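Local coordinates for protein nucleoporin NUP170 (PDB 5HAX) that probably serves as a scaffold nucleoporin of the nuclear pore complex, with a beta-propeller followed by a helical region, at residues Arg166-Arg171 / Arg212-Ile216. Sequence-based numbering, arbitrary orientation.
Sequences RMSVHR and RCGKI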
loop_
_atom_site.group_PDB
_atom_site.type_symbol
_atom_site.label_atom_id
_atom_site.label_comp_id
_atom_site.label_asym_id
_atom_site.label_seq_id
_atom_site.Cartn_x
_atom_site.Cartn_y
_atom_site.Cartn_z
ATOM N N ARG A 166 -8.878 -13.634 -30.423
ATOM C CA ARG A 166 -10.155 -13.928 -31.069
ATOM C C ARG A 166 -11.334 -13.756 -30.120
ATOM O O ARG A 166 -12.451 -14.181 -30.444
ATOM C CB ARG A 166 -10.182 -15.344 -31.665
ATOM C CG ARG A 166 -9.010 -15.676 -32.576
ATOM C CD ARG A 166 -9.156 -17.081 -33.139
ATOM N NE ARG A 166 -7.895 -17.618 -33.644
ATOM C CZ ARG A 166 -7.663 -18.910 -33.853
ATOM N NH1 ARG A 166 -8.604 -19.812 -33.595
ATOM N NH2 ARG A 166 -6.484 -19.308 -34.315
ATOM N N MET A 167 -11.118 -13.141 -28.958
ATOM C CA MET A 167 -12.155 -12.951 -27.951
ATOM C C MET A 167 -12.698 -11.531 -28.058
ATOM O O MET A 167 -11.962 -10.562 -27.840
ATOM C CB MET A 167 -11.601 -13.208 -26.550
ATOM C CG MET A 167 -11.150 -14.639 -26.310
ATOM S SD MET A 167 -10.357 -14.855 -24.706
ATOM C CE MET A 167 -10.026 -16.615 -24.724
ATOM N N SER A 168 -13.980 -11.411 -28.393
ATOM C CA SER A 168 -14.627 -10.111 -28.495
ATOM C C SER A 168 -16.134 -10.319 -28.515
ATOM O O SER A 168 -16.625 -11.396 -28.865
ATOM C CB SER A 168 -14.174 -9.349 -29.744
ATOM O OG SER A 168 -14.698 -9.943 -30.918
ATOM N N VAL A 169 -16.860 -9.270 -28.132
ATOM C CA VAL A 169 -18.317 -9.288 -28.111
ATOM C C VAL A 169 -18.832 -7.916 -28.515
ATOM O O VAL A 169 -18.220 -6.886 -28.216
ATOM C CB VAL A 169 -18.880 -9.677 -26.726
ATOM C CG1 VAL A 169 -18.791 -11.179 -26.511
ATOM C CG2 VAL A 169 -18.162 -8.918 -25.618
ATOM N N HIS A 170 -19.970 -7.912 -29.204
ATOM C CA HIS A 170 -20.628 -6.662 -29.545
ATOM C C HIS A 170 -21.084 -5.954 -28.277
ATOM O O HIS A 170 -21.589 -6.581 -27.341
ATOM C CB HIS A 170 -21.814 -6.927 -30.472
ATOM C CG HIS A 170 -21.419 -7.496 -31.799
ATOM N ND1 HIS A 170 -22.133 -8.493 -32.427
ATOM C CD2 HIS A 170 -20.380 -7.206 -32.617
ATOM C CE1 HIS A 170 -21.551 -8.793 -33.575
ATOM N NE2 HIS A 170 -20.486 -8.025 -33.714
ATOM N N ARG A 171 -20.885 -4.636 -28.243
ATOM C CA ARG A 171 -21.163 -3.870 -27.034
ATOM C C ARG A 171 -22.651 -3.868 -26.714
ATOM O O ARG A 171 -23.064 -4.254 -25.615
ATOM C CB ARG A 171 -20.660 -2.434 -27.194
ATOM C CG ARG A 171 -20.697 -1.632 -25.903
ATOM C CD ARG A 171 -20.641 -0.140 -26.167
ATOM N NE ARG A 171 -21.901 0.372 -26.700
ATOM C CZ ARG A 171 -22.154 1.659 -26.916
ATOM N NH1 ARG A 171 -21.233 2.573 -26.642
ATOM N NH2 ARG A 171 -23.329 2.033 -27.402
ATOM N N ARG A 212 -16.449 -18.449 -27.528
ATOM C CA ARG A 212 -15.318 -18.283 -26.622
ATOM C C ARG A 212 -15.471 -17.078 -25.705
ATOM O O ARG A 212 -14.792 -17.018 -24.676
ATOM C CB ARG A 212 -14.017 -18.134 -27.412
ATOM C CG ARG A 212 -13.252 -19.424 -27.635
ATOM C CD ARG A 212 -11.760 -19.140 -27.726
ATOM N NE ARG A 212 -10.991 -20.320 -28.112
ATOM C CZ ARG A 212 -10.682 -20.645 -29.363
ATOM N NH1 ARG A 212 -9.977 -21.741 -29.605
ATOM N NH2 ARG A 212 -11.074 -19.881 -30.375
ATOM N N CYS A 213 -16.325 -16.118 -26.055
ATOM C CA CYS A 213 -16.451 -14.879 -25.299
ATOM C C CYS A 213 -17.906 -14.437 -25.293
ATOM O O CYS A 213 -18.539 -14.373 -26.349
ATOM C CB CYS A 213 -15.566 -13.777 -25.895
ATOM S SG CYS A 213 -15.561 -12.235 -24.948
ATOM N N GLY A 214 -18.425 -14.127 -24.100
ATOM C CA GLY A 214 -19.808 -13.731 -23.953
ATOM C C GLY A 214 -19.946 -12.537 -23.030
ATOM O O GLY A 214 -19.004 -12.145 -22.334
ATOM N N LYS A 215 -21.150 -11.968 -23.034
ATOM C CA LYS A 215 -21.473 -10.781 -22.256
ATOM C C LYS A 215 -22.898 -10.905 -21.742
ATOM O O LYS A 215 -23.786 -11.356 -22.471
ATOM C CB LYS A 215 -21.324 -9.514 -23.107
ATOM C CG LYS A 215 -21.586 -8.216 -22.369
ATOM C CD LYS A 215 -21.383 -7.023 -23.287
ATOM C CE LYS A 215 -21.659 -5.712 -22.570
ATOM N NZ LYS A 215 -21.445 -4.539 -23.460
ATOM N N ILE A 216 -23.119 -10.513 -20.485
ATOM C CA ILE A 216 -24.452 -10.551 -19.894
ATOM C C ILE A 216 -24.667 -9.312 -19.034
ATOM O O ILE A 216 -23.728 -8.755 -18.457
ATOM C CB ILE A 216 -24.689 -11.836 -19.061
ATOM C CG1 ILE A 216 -23.978 -11.760 -17.704
ATOM C CG2 ILE A 216 -24.250 -13.065 -19.854
ATOM C CD1 ILE A 216 -24.233 -12.969 -16.816
HETATM O O HOH W 1 -18.443 -13.513 -29.286
#
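Lys215 reaches across to Arg171 on a fully stretched chain: its CG stands anti to the backbone N (chi1 -178°) and every later torsion is also anti, which carries the ammonium to the end of strand 168-170. There NZ donates to the carbonyl O of Arg171 at 2.7 Å, lying in the carbonyl plane on a lone pair, with a C=O...N angle of 123°. Lower on the same chain, CB of Lys215 packs on CG2 of Val169 at 4.1 Å. Replacing Lys215 by an alanine would keep that CB contact but would probably leave the Arg171 carbonyl without this donor. Val169 turns its other methyl to Cys213, whose sulfur is likewise anti to its own N: CG1 lies 3.7 Å from SG and a close 3.2 Å from the Cys213 carbonyl O. Beside it, CB of Met167 meets CB of Cys213 at 4.1 Å. Strand axes 6.1 Å apart and inclined by 40° fit the absence of direct backbone hydrogen bonds between the segments; instead a water lies within hydrogen-bonding distance of both Ser168 O (2.8 Å) and Cys213 O (3.1 Å) and may bridge them. At the far end the guanidinium groups of Arg166 and Arg212 approach obliquely, their planes steeply inclined, while Arg166 forms a salt bridge to an acidic side chain of another protein's chain and Arg212 NE hydrogen-bonds to Gln204 O. The contact thus joins the outermost strands of two consecutive four-stranded antiparallel propeller blades, 159-170 hydrogen-bonded to 142-151 and 213-217 to 198-202, with Tyr202 against Met167 and Ile143 against Lys215.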